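Local coordinates for protein N-Acetyltransferase, PseH (Campylobacter jejuni subsp. jejuni PT14, PDB 4XPL) that probably transfers an acetyl group from acetyl coenzyme A to the 4-amino group of a UDP-sugar on the pathway to pseudaminic acid, which modifies flagellin, at residues Ile24-Arg28 against Tyr90-Asn94; Tyr134-Thr140 against Tyr150-Lys154; Asn12-Leu16 against Phe50-His55. The protein carries 8 engineered substitutions. The contacts are given in a common frame with arbitrary orientation. Residue numbers count along the deposited sequence, not the author numbering.

Contact 1: residues Ile24-Arg28 against Tyr90-Asn94; sequences IFKWR and YAKPN. With ACO (acetyl coenzyme *a), chain B.
Trp-27 lays one face of its indole over the loop Lys-92-Pro-93, a clear case of aliphatic C-H groups packing on an aromatic surface. Pro-93 CD sits 3.4 Å from the centroid of the five-membered ring, 11° off its normal, and Lys-92 CA lies 3.9 Å from the centroid of the six-membered ring, 8° off. The CA atoms of Trp-27 and Pro-93 are 6.5 Å apart. Trp-27 N donates to Ile-24 O (3.2 Å) as segment 24-28 passes from helix 18-25 into loop; Trp-27 then becomes extended (phi/psi -57/133), and its m rotamer (chi2 -10°) carries the indole to the partner loop. Segment 90-94 is the end of strand 84-91, extended to Lys-92 and turning at Pro-93 (-67/-23). Tyr-90, chi1 t, brings CD1 to 3.6 Å from Trp-27 CE3, while its OH approaches Arg-28 O at 3.0 Å. Lys-92 runs along the indole and then away, and its NZ donates to Asn-94 OD1 (3.0 Å). One water accepts from Trp-27 NE1 at 3.0 Å and weakly from Lys-92 NZ at 3.4 Å. Ala-91 N donates to O9P of acetyl coenzyme A (2.8 Å), the pantetheine contact that GNAT enzymes make from this strand. CH-pi and apolar packing, helped by one water, thus joins the segments; the backbone of Tyr-90 and Lys-92 bonds to strand 70-78, and Ala-91 N is given to the cofactor.

Contact 2: residues Tyr134-Thr140 against Tyr150-Lys154; sequences YQQNHFT and YVYLK. Engineered in segment 150-154: Tyr-150 (natural residue His), Val-151 (natural residue Ile), Tyr-152 (natural residue Cys). With ACO (acetyl coenzyme *a), chain B.
Helix 128-136 ends in a Schellman motif and turns directly into an edge strand. Phe-139 N bonds to Tyr-134 O (3.0 Å) and His-138 N to Gln-135 O (3.1 Å), with His-138, at phi/psi 71/19, as the C-prime residue. Phe-139 and Thr-140 are then extended. Thr-140 faces Tyr-152 as an antiparallel hydrogen-bonded pair, CA atoms 5.5 Å apart: Thr-140 N to Tyr-152 O and Tyr-152 N to Thr-140 O, both 3.0 Å. Water joins His-138 O (2.7 Å), Thr-140 OG1 (3.0 Å) and Tyr-152 O (2.9 Å). Phe-139, chi1 m, receives Leu-153 CB over its face, 3.6 Å from the centroid, a CH-pi contact. CG2 of the engineered Val-151 lies 3.8 Å from Phe-139 CD2 and 3.7 Å from Tyr-134 CD2. On the other sheet face the engineered Tyr-152, chi1 p, brings CE1 to 3.0 Å from Thr-140 OG1. From the helix end, Gln-136 NE2 donates to O7A of the cofactor's 3'-phosphate (2.7 Å). The contact thus builds the end of the GNAT sheet, where strand 148-154 lies between strands 118-124 and 140-144, while Met-103 of helix 99-114 touches Tyr-134 and Phe-139.

Contact 3: residues Asn12-Leu16 against Phe50-His55; sequences NFTEL and FLKKLH
Phe-13, in the loop between strand 8-12 and helix 18-25, points its side chain toward helix 41-56. With chi1 m it places its CB 3.7 Å from Leu-54 CD1 and its CD2 3.8 Å from Leu-51 CD2; Phe-50 CE2 lies at the edge of the Phe-13 ring, 3.9 Å from Phe-13 CD2. Leu-51, Leu-54 and Leu-16 are all mt, and Leu-16 CD1 lies 4.2 Å from Leu-51 CD2. Tyr-62 of strand 61-67 meets both Phe rings, and Ile-24 touches Phe-13. The CA atoms of Thr-14 and His-55 lie 6.0 Å apart, and Thr-14 CB sits over the imidazole, 3.8 Å from its centroid, a CH-pi contact. In its rotamer (chi1 m, chi2 80°) His-55 donates from ND1 to Leu-51 O, one turn back (2.9 Å). Asn-12 OD1 accepts from Thr-14 N (3.0 Å), an Asx turn, and Thr-14 OG1 donates to Glu-15 OE2 (2.6 Å). The clear hydrogen bonds therefore shape each segment internally, and hydrophobic and CH-pi packing joins the two.

The three contacts illustrate how a cofactor site grades into outlying packing. Contacts 1 and 2, with centres 24 Å apart and nearest atoms about 8 Å apart, do not touch, yet both reach the same sheet and hold different parts of acetyl coenzyme A: the pantetheine arm at contact 1, the 3'-phosphate at contact 2. Contact 3, 18 Å from contact 1 and 28 Å from contact 2 between centres, packs on contact 1: Ile-24 CD1 is 3.5 Å from Phe-13 CZ and 3.7 Å from Leu-16 CD1, and Phe-25 CZ is 3.8 Å from Phe-50 CD2. Their segments alternate along the chain. The side chain of Phe-13 is about 10 Å from the bound cofactor.

Contact 1: residues Ile24-Arg28 against Tyr90-Asn94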
loop_
_atom_site.group_PDB
_atom_site.type_symbol
_atom_site.label_atom_id
_atom_site.label_comp_id
_atom_site.label_asym_id
_atom_site.label_seq_id
_atom_site.Cartn_x
_atom_site.Cartn_y
_atom_site.Cartn_z
ATOM N N ILE A 24 6.625 3.282 -11.998
ATOM C CA ILE A 24 5.528 3.339 -11.038
ATOM C C ILE A 24 5.114 4.753 -10.664
ATOM O O ILE A 24 3.938 4.984 -10.397
ATOM C CB ILE A 24 5.754 2.457 -9.774
ATOM C CG1 ILE A 24 6.823 3.017 -8.862
ATOM C CG2 ILE A 24 6.087 1.001 -10.180
ATOM C CD1 ILE A 24 7.155 2.045 -7.733
ATOM N N PHE A 25 6.046 5.703 -10.681
ATOM C CA PHE A 25 5.697 7.073 -10.274
ATOM C C PHE A 25 4.895 7.798 -11.358
ATOM O O PHE A 25 4.265 8.816 -11.088
ATOM C CB PHE A 25 6.934 7.854 -9.815
ATOM C CG PHE A 25 7.428 7.444 -8.441
ATOM C CD1 PHE A 25 6.924 8.050 -7.299
ATOM C CD2 PHE A 25 8.386 6.446 -8.301
ATOM C CE1 PHE A 25 7.367 7.674 -6.035
ATOM C CE2 PHE A 25 8.826 6.033 -7.042
ATOM C CZ PHE A 25 8.321 6.659 -5.905
ATOM N N LYS A 26 4.886 7.231 -12.565
ATOM C CA LYS A 26 4.028 7.685 -13.664
ATOM C C LYS A 26 2.580 7.200 -13.605
ATOM O O LYS A 26 1.750 7.692 -14.362
ATOM C CB LYS A 26 4.604 7.210 -15.000
ATOM C CG LYS A 26 5.858 7.931 -15.433
ATOM C CD LYS A 26 6.421 7.283 -16.690
ATOM C CE LYS A 26 7.542 8.108 -17.296
ATOM N NZ LYS A 26 8.204 7.339 -18.390
ATOM N N TRP A 27 2.261 6.226 -12.757
ATOM C CA TRP A 27 0.896 5.722 -12.698
ATOM C C TRP A 27 -0.073 6.853 -12.384
ATOM O O TRP A 27 0.188 7.659 -11.487
ATOM C CB TRP A 27 0.742 4.606 -11.650
ATOM C CG TRP A 27 1.430 3.315 -12.002
ATOM C CD1 TRP A 27 1.998 2.975 -13.197
ATOM C CD2 TRP A 27 1.582 2.170 -11.149
ATOM N NE1 TRP A 27 2.517 1.705 -13.130
ATOM C CE2 TRP A 27 2.265 1.183 -11.890
ATOM C CE3 TRP A 27 1.207 1.887 -9.835
ATOM C CZ2 TRP A 27 2.600 -0.058 -11.349
ATOM C CZ3 TRP A 27 1.514 0.642 -9.314
ATOM C CH2 TRP A 27 2.200 -0.319 -10.076
ATOM N N ARG A 28 -1.164 6.910 -13.152
ATOM C CA ARG A 28 -2.237 7.907 -12.987
ATOM C C ARG A 28 -3.586 7.322 -13.376
ATOM O O ARG A 28 -4.188 6.574 -12.610
ATOM C CB ARG A 28 -1.967 9.139 -13.842
ATOM C CG ARG A 28 -0.697 9.851 -13.446
ATOM C CD ARG A 28 -0.600 11.233 -14.040
ATOM N NE ARG A 28 0.791 11.601 -14.308
ATOM C CZ ARG A 28 1.736 11.774 -13.384
ATOM N NH1 ARG A 28 1.475 11.619 -12.084
ATOM N NH2 ARG A 28 2.965 12.112 -13.761
ATOM N N TYR A 90 -2.498 0.386 -4.390
ATOM C CA TYR A 90 -2.686 1.010 -5.670
ATOM C C TYR A 90 -2.500 -0.046 -6.758
ATOM O O TYR A 90 -1.409 -0.623 -6.880
ATOM C CB TYR A 90 -1.702 2.188 -5.810
ATOM C CG TYR A 90 -2.082 3.178 -6.872
ATOM C CD1 TYR A 90 -1.801 2.932 -8.200
ATOM C CD2 TYR A 90 -2.717 4.378 -6.551
ATOM C CE1 TYR A 90 -2.148 3.830 -9.195
ATOM C CE2 TYR A 90 -3.067 5.293 -7.553
ATOM C CZ TYR A 90 -2.777 4.996 -8.877
ATOM O OH TYR A 90 -3.099 5.869 -9.892
ATOM N N ALA A 91 -3.546 -0.315 -7.542
ATOM C CA ALA A 91 -3.419 -1.283 -8.643
ATOM C C ALA A 91 -2.654 -0.638 -9.804
ATOM O O ALA A 91 -2.769 0.567 -10.050
ATOM C CB ALA A 91 -4.798 -1.795 -9.122
ATOM N N LYS A 92 -1.852 -1.427 -10.497
ATOM C CA LYS A 92 -1.272 -0.994 -11.755
ATOM C C LYS A 92 -2.471 -0.527 -12.592
ATOM O O LYS A 92 -3.496 -1.214 -12.622
ATOM C CB LYS A 92 -0.478 -2.135 -12.415
ATOM C CG LYS A 92 0.280 -1.778 -13.703
ATOM C CD LYS A 92 1.232 -2.906 -14.109
ATOM C CE LYS A 92 2.191 -2.490 -15.217
ATOM N NZ LYS A 92 1.472 -2.116 -16.464
ATOM N N PRO A 93 -2.382 0.666 -13.218
ATOM C CA PRO A 93 -3.626 1.240 -13.783
ATOM C C PRO A 93 -4.253 0.498 -14.956
ATOM O O PRO A 93 -5.424 0.698 -15.174
ATOM C CB PRO A 93 -3.199 2.654 -14.253
ATOM C CG PRO A 93 -1.947 2.949 -13.468
ATOM C CD PRO A 93 -1.274 1.635 -13.250
ATOM N N ASN A 94 -3.503 -0.305 -15.717
ATOM C CA ASN A 94 -4.121 -1.063 -16.820
ATOM C C ASN A 94 -4.796 -2.377 -16.380
ATOM O O ASN A 94 -5.388 -3.044 -17.208
ATOM C CB ASN A 94 -3.125 -1.383 -17.971
ATOM C CG ASN A 94 -2.009 -2.286 -17.521
ATOM O OD1 ASN A 94 -1.518 -2.120 -16.432
ATOM N ND2 ASN A 94 -1.606 -3.267 -18.355
HETATM N N1A ACO B . -20.033 0.483 -5.274
HETATM C C2A ACO B . -19.719 -0.710 -4.726
HETATM N N3A ACO B . -18.799 -1.537 -5.267
HETATM C C4A ACO B . -18.122 -1.218 -6.406
HETATM C C5A ACO B . -18.403 0.070 -7.056
HETATM C C6A ACO B . -19.434 0.931 -6.409
HETATM N N6A ACO B . -19.780 2.138 -6.928
HETATM N N7A ACO B . -17.606 0.123 -8.147
HETATM C C8A ACO B . -16.876 -1.028 -8.193
HETATM N N9A ACO B . -17.184 -1.827 -7.147
HETATM C C1B ACO B . -16.617 -3.168 -6.800
HETATM C C2B ACO B . -16.309 -4.052 -8.003
HETATM O O2B ACO B . -17.490 -4.659 -8.534
HETATM C C3B ACO B . -15.363 -5.053 -7.376
HETATM O O3B ACO B . -16.147 -6.069 -6.750
HETATM P P3B ACO B . -15.572 -7.507 -6.288
HETATM O O7A ACO B . -14.497 -7.211 -5.246
HETATM O O8A ACO B . -16.794 -8.160 -5.683
HETATM O O9A ACO B . -15.071 -8.171 -7.556
HETATM C C4B ACO B . -14.574 -4.237 -6.351
HETATM O O4B ACO B . -15.375 -3.078 -6.072
HETATM C C5B ACO B . -13.185 -3.846 -6.870
HETATM O O5B ACO B . -13.270 -3.263 -8.180
HETATM P P1A ACO B . -12.200 -3.536 -9.367
HETATM O O1A ACO B . -12.562 -2.721 -10.578
HETATM O O2A ACO B . -11.952 -5.024 -9.494
HETATM O O3A ACO B . -10.886 -2.747 -8.878
HETATM P P2A ACO B . -9.559 -3.459 -8.360
HETATM O O4A ACO B . -9.921 -4.583 -7.426
HETATM O O5A ACO B . -8.735 -3.782 -9.590
HETATM O O6A ACO B . -8.782 -2.242 -7.635
HETATM C CBP ACO B . -8.233 -0.560 -6.086
HETATM C CCP ACO B . -9.275 -1.580 -6.474
HETATM C CDP ACO B . -6.905 -1.314 -5.785
HETATM C CEP ACO B . -8.719 0.204 -4.847
HETATM C CAP ACO B . -8.077 0.394 -7.282
HETATM O OAP ACO B . -9.348 1.005 -7.615
HETATM C C9P ACO B . -7.072 1.473 -7.037
HETATM O O9P ACO B . -5.862 1.244 -7.100
HETATM N N8P ACO B . -7.571 2.688 -6.792
HETATM C C7P ACO B . -6.711 3.856 -6.632
HETATM C C6P ACO B . -5.899 3.780 -5.331
HETATM C C5P ACO B . -6.800 3.716 -4.114
HETATM O O5P ACO B . -7.859 4.352 -4.068
HETATM N N4P ACO B . -6.372 2.991 -3.080
HETATM C C3P ACO B . -7.058 3.078 -1.779
HETATM C C2P ACO B . -6.547 4.299 -0.980
HETATM S S1P ACO B . -4.850 3.978 -0.551
HETATM C C ACO B . -3.914 4.863 -1.606
HETATM O O ACO B . -4.442 5.533 -2.502
HETATM C CH3 ACO B . -2.416 4.779 -1.439
HETATM O O HOH W 1 3.055 0.826 -15.922
#

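Contact 2: residues Tyr134-Thr140 against Tyr150-Lys154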
loop_
_atom_site.group_PDB
_atom_site.type_symbol
_atom_site.label_atom_id
_atom_site.label_comp_id
_atom_site.label_asym_id
_atom_site.label_seq_id
_atom_site.Cartn_x
_atom_site.Cartn_y
_atom_site.Cartn_z
ATOM N N TYR A 134 -12.578 -3.216 1.191
ATOM C CA TYR A 134 -12.290 -3.292 2.629
ATOM C C TYR A 134 -13.402 -4.032 3.371
ATOM O O TYR A 134 -13.133 -4.887 4.224
ATOM C CB TYR A 134 -12.095 -1.881 3.222
ATOM C CG TYR A 134 -10.892 -1.122 2.664
ATOM C CD1 TYR A 134 -9.983 -1.731 1.793
ATOM C CD2 TYR A 134 -10.670 0.214 2.997
ATOM C CE1 TYR A 134 -8.912 -1.038 1.269
ATOM C CE2 TYR A 134 -9.546 0.915 2.476
ATOM C CZ TYR A 134 -8.687 0.277 1.629
ATOM O OH TYR A 134 -7.599 0.950 1.094
ATOM N N GLN A 135 -14.650 -3.719 3.042
ATOM C CA GLN A 135 -15.802 -4.382 3.656
ATOM C C GLN A 135 -15.772 -5.869 3.331
ATOM O O GLN A 135 -16.084 -6.704 4.184
ATOM C CB GLN A 135 -17.122 -3.768 3.154
ATOM C CG GLN A 135 -18.375 -4.548 3.523
ATOM C CD GLN A 135 -19.075 -5.145 2.320
ATOM O OE1 GLN A 135 -19.858 -4.448 1.643
ATOM N NE2 GLN A 135 -18.829 -6.435 2.052
ATOM N N GLN A 136 -15.408 -6.206 2.096
ATOM C CA GLN A 136 -15.336 -7.619 1.701
ATOM C C GLN A 136 -14.260 -8.385 2.474
ATOM O O GLN A 136 -14.332 -9.597 2.592
ATOM C CB GLN A 136 -15.089 -7.757 0.196
ATOM C CG GLN A 136 -16.316 -7.423 -0.638
ATOM C CD GLN A 136 -16.061 -7.430 -2.128
ATOM O OE1 GLN A 136 -17.004 -7.534 -2.914
ATOM N NE2 GLN A 136 -14.808 -7.311 -2.530
ATOM N N ASN A 137 -13.256 -7.683 2.979
ATOM C CA ASN A 137 -12.196 -8.303 3.781
ATOM C C ASN A 137 -12.379 -8.067 5.310
ATOM O O ASN A 137 -11.422 -8.158 6.104
ATOM C CB ASN A 137 -10.831 -7.812 3.292
ATOM C CG ASN A 137 -10.448 -8.408 1.958
ATOM O OD1 ASN A 137 -9.884 -9.494 1.912
ATOM N ND2 ASN A 137 -10.836 -7.750 0.858
ATOM N N HIS A 138 -13.634 -7.836 5.685
ATOM C CA HIS A 138 -14.132 -7.750 7.084
ATOM C C HIS A 138 -13.701 -6.517 7.859
ATOM O O HIS A 138 -13.803 -6.486 9.092
ATOM C CB HIS A 138 -13.859 -9.032 7.879
ATOM C CG HIS A 138 -14.154 -10.278 7.115
ATOM N ND1 HIS A 138 -15.288 -10.422 6.344
ATOM C CD2 HIS A 138 -13.491 -11.455 7.038
ATOM C CE1 HIS A 138 -15.292 -11.627 5.800
ATOM N NE2 HIS A 138 -14.216 -12.275 6.207
ATOM N N PHE A 139 -13.274 -5.479 7.137
ATOM C CA PHE A 139 -13.058 -4.182 7.744
ATOM C C PHE A 139 -14.367 -3.565 8.225
ATOM O O PHE A 139 -15.445 -3.808 7.684
ATOM C CB PHE A 139 -12.326 -3.226 6.781
ATOM C CG PHE A 139 -10.855 -3.502 6.663
ATOM C CD1 PHE A 139 -10.389 -4.541 5.856
ATOM C CD2 PHE A 139 -9.936 -2.779 7.409
ATOM C CE1 PHE A 139 -9.057 -4.819 5.767
ATOM C CE2 PHE A 139 -8.606 -3.057 7.314
ATOM C CZ PHE A 139 -8.160 -4.071 6.481
ATOM N N THR A 140 -14.269 -2.786 9.283
ATOM C CA THR A 140 -15.429 -2.119 9.813
ATOM C C THR A 140 -15.109 -0.618 9.956
ATOM O O THR A 140 -14.003 -0.233 10.328
ATOM C CB THR A 140 -15.951 -2.834 11.091
ATOM O OG1 THR A 140 -14.949 -2.878 12.094
ATOM C CG2 THR A 140 -16.335 -4.291 10.795
ATOM N N TYR A 150 -12.944 5.980 8.292
ATOM C CA TYR A 150 -11.794 5.333 8.933
ATOM C C TYR A 150 -12.198 3.886 9.201
ATOM O O TYR A 150 -13.263 3.651 9.797
ATOM C CB TYR A 150 -11.459 6.052 10.266
ATOM C CG TYR A 150 -10.987 7.470 10.088
ATOM C CD1 TYR A 150 -11.896 8.511 9.971
ATOM C CD2 TYR A 150 -9.620 7.775 10.043
ATOM C CE1 TYR A 150 -11.472 9.828 9.784
ATOM C CE2 TYR A 150 -9.180 9.081 9.860
ATOM C CZ TYR A 150 -10.117 10.102 9.717
ATOM O OH TYR A 150 -9.688 11.397 9.535
ATOM N N VAL A 151 -11.380 2.918 8.746
ATOM C CA VAL A 151 -11.711 1.503 8.909
ATOM C C VAL A 151 -10.626 0.743 9.641
ATOM O O VAL A 151 -9.441 1.163 9.683
ATOM C CB VAL A 151 -12.003 0.786 7.529
ATOM C CG1 VAL A 151 -13.171 1.429 6.849
ATOM C CG2 VAL A 151 -10.788 0.799 6.630
ATOM N N TYR A 152 -11.025 -0.357 10.268
ATOM C CA TYR A 152 -10.076 -1.205 10.943
ATOM C C TYR A 152 -10.427 -2.684 10.803
ATOM O O TYR A 152 -11.577 -3.050 10.586
ATOM C CB TYR A 152 -9.964 -0.864 12.440
ATOM C CG TYR A 152 -11.046 -1.490 13.288
ATOM C CD1 TYR A 152 -12.304 -0.904 13.402
ATOM C CD2 TYR A 152 -10.833 -2.697 13.956
ATOM C CE1 TYR A 152 -13.309 -1.493 14.168
ATOM C CE2 TYR A 152 -11.838 -3.283 14.722
ATOM C CZ TYR A 152 -13.070 -2.687 14.805
ATOM O OH TYR A 152 -14.060 -3.263 15.570
ATOM N N LEU A 153 -9.392 -3.503 10.964
ATOM C CA LEU A 153 -9.482 -4.948 11.060
ATOM C C LEU A 153 -8.524 -5.407 12.161
ATOM O O LEU A 153 -7.338 -5.032 12.136
ATOM C CB LEU A 153 -9.060 -5.578 9.729
ATOM C CG LEU A 153 -9.135 -7.103 9.637
ATOM C CD1 LEU A 153 -10.592 -7.588 9.697
ATOM C CD2 LEU A 153 -8.430 -7.623 8.388
ATOM N N LYS A 154 -9.038 -6.183 13.119
ATOM C CA LYS A 154 -8.230 -6.743 14.219
ATOM C C LYS A 154 -8.068 -8.241 14.062
ATOM O O LYS A 154 -9.013 -8.933 13.701
ATOM C CB LYS A 154 -8.869 -6.509 15.595
ATOM C CG LYS A 154 -8.721 -5.140 16.116
ATOM C CD LYS A 154 -8.698 -5.116 17.643
ATOM C CE LYS A 154 -9.009 -3.712 18.171
ATOM N NZ LYS A 154 -8.214 -2.650 17.476
HETATM N N1A ACO B . -20.033 0.483 -5.274
HETATM C C2A ACO B . -19.719 -0.710 -4.726
HETATM N N3A ACO B . -18.799 -1.537 -5.267
HETATM C C4A ACO B . -18.122 -1.218 -6.406
HETATM C C5A ACO B . -18.403 0.070 -7.056
HETATM C C6A ACO B . -19.434 0.931 -6.409
HETATM N N6A ACO B . -19.780 2.138 -6.928
HETATM N N7A ACO B . -17.606 0.123 -8.147
HETATM C C8A ACO B . -16.876 -1.028 -8.193
HETATM N N9A ACO B . -17.184 -1.827 -7.147
HETATM C C1B ACO B . -16.617 -3.168 -6.800
HETATM C C2B ACO B . -16.309 -4.052 -8.003
HETATM O O2B ACO B . -17.490 -4.659 -8.534
HETATM C C3B ACO B . -15.363 -5.053 -7.376
HETATM O O3B ACO B . -16.147 -6.069 -6.750
HETATM P P3B ACO B . -15.572 -7.507 -6.288
HETATM O O7A ACO B . -14.497 -7.211 -5.246
HETATM O O8A ACO B . -16.794 -8.160 -5.683
HETATM O O9A ACO B . -15.071 -8.171 -7.556
HETATM C C4B ACO B . -14.574 -4.237 -6.351
HETATM O O4B ACO B . -15.375 -3.078 -6.072
HETATM C C5B ACO B . -13.185 -3.846 -6.870
HETATM O O5B ACO B . -13.270 -3.263 -8.180
HETATM P P1A ACO B . -12.200 -3.536 -9.367
HETATM O O1A ACO B . -12.562 -2.721 -10.578
HETATM O O2A ACO B . -11.952 -5.024 -9.494
HETATM O O3A ACO B . -10.886 -2.747 -8.878
HETATM P P2A ACO B . -9.559 -3.459 -8.360
HETATM O O4A ACO B . -9.921 -4.583 -7.426
HETATM O O5A ACO B . -8.735 -3.782 -9.590
HETATM O O6A ACO B . -8.782 -2.242 -7.635
HETATM C CBP ACO B . -8.233 -0.560 -6.086
HETATM C CCP ACO B . -9.275 -1.580 -6.474
HETATM C CDP ACO B . -6.905 -1.314 -5.785
HETATM C CEP ACO B . -8.719 0.204 -4.847
HETATM C CAP ACO B . -8.077 0.394 -7.282
HETATM O OAP ACO B . -9.348 1.005 -7.615
HETATM C C9P ACO B . -7.072 1.473 -7.037
HETATM O O9P ACO B . -5.862 1.244 -7.100
HETATM N N8P ACO B . -7.571 2.688 -6.792
HETATM C C7P ACO B . -6.711 3.856 -6.632
HETATM C C6P ACO B . -5.899 3.780 -5.331
HETATM C C5P ACO B . -6.800 3.716 -4.114
HETATM O O5P ACO B . -7.859 4.352 -4.068
HETATM N N4P ACO B . -6.372 2.991 -3.080
HETATM C C3P ACO B . -7.058 3.078 -1.779
HETATM C C2P ACO B . -6.547 4.299 -0.980
HETATM S S1P ACO B . -4.850 3.978 -0.551
HETATM C C ACO B . -3.914 4.863 -1.606
HETATM O O ACO B . -4.442 5.533 -2.502
HETATM C CH3 ACO B . -2.416 4.779 -1.439
HETATM O O HOH W 2 -13.246 -5.257 11.485
#

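Contact 3: residues Asn12-Leu16 against Phe50-His55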
loop_
_atom_site.group_PDB
_atom_site.type_symbol
_atom_site.label_atom_id
_atom_site.label_comp_id
_atom_site.label_asym_id
_atom_site.label_seq_id
_atom_site.Cartn_x
_atom_site.Cartn_y
_atom_site.Cartn_z
ATOM N N ASN A 12 10.575 -4.724 -1.885
ATOM C CA ASN A 12 10.697 -3.500 -1.117
ATOM C C ASN A 12 11.160 -2.327 -1.996
ATOM O O ASN A 12 12.125 -2.436 -2.782
ATOM C CB ASN A 12 11.666 -3.685 0.052
ATOM C CG ASN A 12 11.434 -2.668 1.175
ATOM O OD1 ASN A 12 11.355 -1.461 0.923
ATOM N ND2 ASN A 12 11.337 -3.165 2.428
ATOM N N PHE A 13 10.465 -1.197 -1.865
ATOM C CA PHE A 13 10.890 0.048 -2.503
ATOM C C PHE A 13 12.365 0.396 -2.263
ATOM O O PHE A 13 12.947 1.078 -3.085
ATOM C CB PHE A 13 10.018 1.248 -2.055
ATOM C CG PHE A 13 8.760 1.449 -2.880
ATOM C CD1 PHE A 13 8.028 0.372 -3.364
ATOM C CD2 PHE A 13 8.288 2.736 -3.138
ATOM C CE1 PHE A 13 6.855 0.558 -4.089
ATOM C CE2 PHE A 13 7.125 2.928 -3.885
ATOM C CZ PHE A 13 6.412 1.822 -4.360
ATOM N N THR A 14 12.946 -0.024 -1.139
ATOM C CA THR A 14 14.372 0.221 -0.863
ATOM C C THR A 14 15.309 -0.484 -1.875
ATOM O O THR A 14 16.475 -0.099 -2.012
ATOM C CB THR A 14 14.795 -0.164 0.587
ATOM O OG1 THR A 14 14.484 -1.545 0.865
ATOM C CG2 THR A 14 14.091 0.783 1.651
ATOM N N GLU A 15 14.777 -1.481 -2.579
ATOM C CA GLU A 15 15.520 -2.184 -3.639
ATOM C C GLU A 15 15.091 -1.863 -5.078
ATOM O O GLU A 15 15.572 -2.532 -5.999
ATOM C CB GLU A 15 15.394 -3.686 -3.422
ATOM C CG GLU A 15 16.296 -4.214 -2.330
ATOM C CD GLU A 15 15.713 -4.036 -0.969
ATOM O OE1 GLU A 15 14.787 -4.806 -0.632
ATOM O OE2 GLU A 15 16.219 -3.171 -0.222
ATOM N N LEU A 16 14.200 -0.880 -5.286
ATOM C CA LEU A 16 13.774 -0.543 -6.657
ATOM C C LEU A 16 14.943 -0.137 -7.533
ATOM O O LEU A 16 15.859 0.559 -7.084
ATOM C CB LEU A 16 12.782 0.612 -6.710
ATOM C CG LEU A 16 11.436 0.427 -6.021
ATOM C CD1 LEU A 16 10.536 1.648 -6.287
ATOM C CD2 LEU A 16 10.743 -0.869 -6.422
ATOM N N PHE A 50 12.260 10.618 -1.556
ATOM C CA PHE A 50 11.259 9.723 -0.931
ATOM C C PHE A 50 11.841 8.332 -0.651
ATOM O O PHE A 50 11.736 7.825 0.470
ATOM C CB PHE A 50 10.036 9.600 -1.848
ATOM C CG PHE A 50 9.050 8.532 -1.433
ATOM C CD1 PHE A 50 8.305 8.665 -0.262
ATOM C CD2 PHE A 50 8.826 7.431 -2.239
ATOM C CE1 PHE A 50 7.375 7.691 0.114
ATOM C CE2 PHE A 50 7.905 6.448 -1.861
ATOM C CZ PHE A 50 7.180 6.586 -0.692
ATOM N N LEU A 51 12.471 7.727 -1.657
ATOM C CA LEU A 51 13.104 6.416 -1.470
ATOM C C LEU A 51 14.215 6.450 -0.407
ATOM O O LEU A 51 14.304 5.541 0.431
ATOM C CB LEU A 51 13.597 5.862 -2.798
ATOM C CG LEU A 51 12.488 5.641 -3.819
ATOM C CD1 LEU A 51 13.110 5.320 -5.175
ATOM C CD2 LEU A 51 11.582 4.524 -3.411
ATOM N N LYS A 52 15.020 7.513 -0.397
ATOM C CA LYS A 52 16.009 7.712 0.657
ATOM C C LYS A 52 15.363 7.782 2.052
ATOM O O LYS A 52 15.879 7.211 3.013
ATOM C CB LYS A 52 16.832 8.993 0.400
ATOM N N LYS A 53 14.234 8.468 2.176
ATOM C CA LYS A 53 13.525 8.491 3.470
ATOM C C LYS A 53 13.067 7.095 3.895
ATOM O O LYS A 53 13.189 6.743 5.065
ATOM C CB LYS A 53 12.359 9.476 3.448
ATOM C CG LYS A 53 12.878 10.912 3.563
ATOM C CD LYS A 53 11.878 11.989 3.147
ATOM C CE LYS A 53 12.603 13.338 3.063
ATOM N NZ LYS A 53 11.755 14.428 2.508
ATOM N N LEU A 54 12.579 6.304 2.942
ATOM C CA LEU A 54 12.217 4.901 3.213
ATOM C C LEU A 54 13.391 4.067 3.759
ATOM O O LEU A 54 13.169 3.182 4.584
ATOM C CB LEU A 54 11.609 4.219 1.976
ATOM C CG LEU A 54 10.208 4.724 1.586
ATOM C CD1 LEU A 54 9.669 3.889 0.467
ATOM C CD2 LEU A 54 9.215 4.734 2.795
ATOM N N HIS A 55 14.617 4.338 3.306
ATOM C CA HIS A 55 15.793 3.630 3.830
ATOM C C HIS A 55 15.994 4.003 5.312
ATOM O O HIS A 55 16.480 3.189 6.078
ATOM C CB HIS A 55 17.081 3.952 3.023
ATOM C CG HIS A 55 17.186 3.240 1.700
ATOM N ND1 HIS A 55 16.522 3.658 0.560
ATOM C CD2 HIS A 55 17.895 2.141 1.335
ATOM C CE1 HIS A 55 16.811 2.845 -0.444
ATOM N NE2 HIS A 55 17.652 1.923 -0.004
#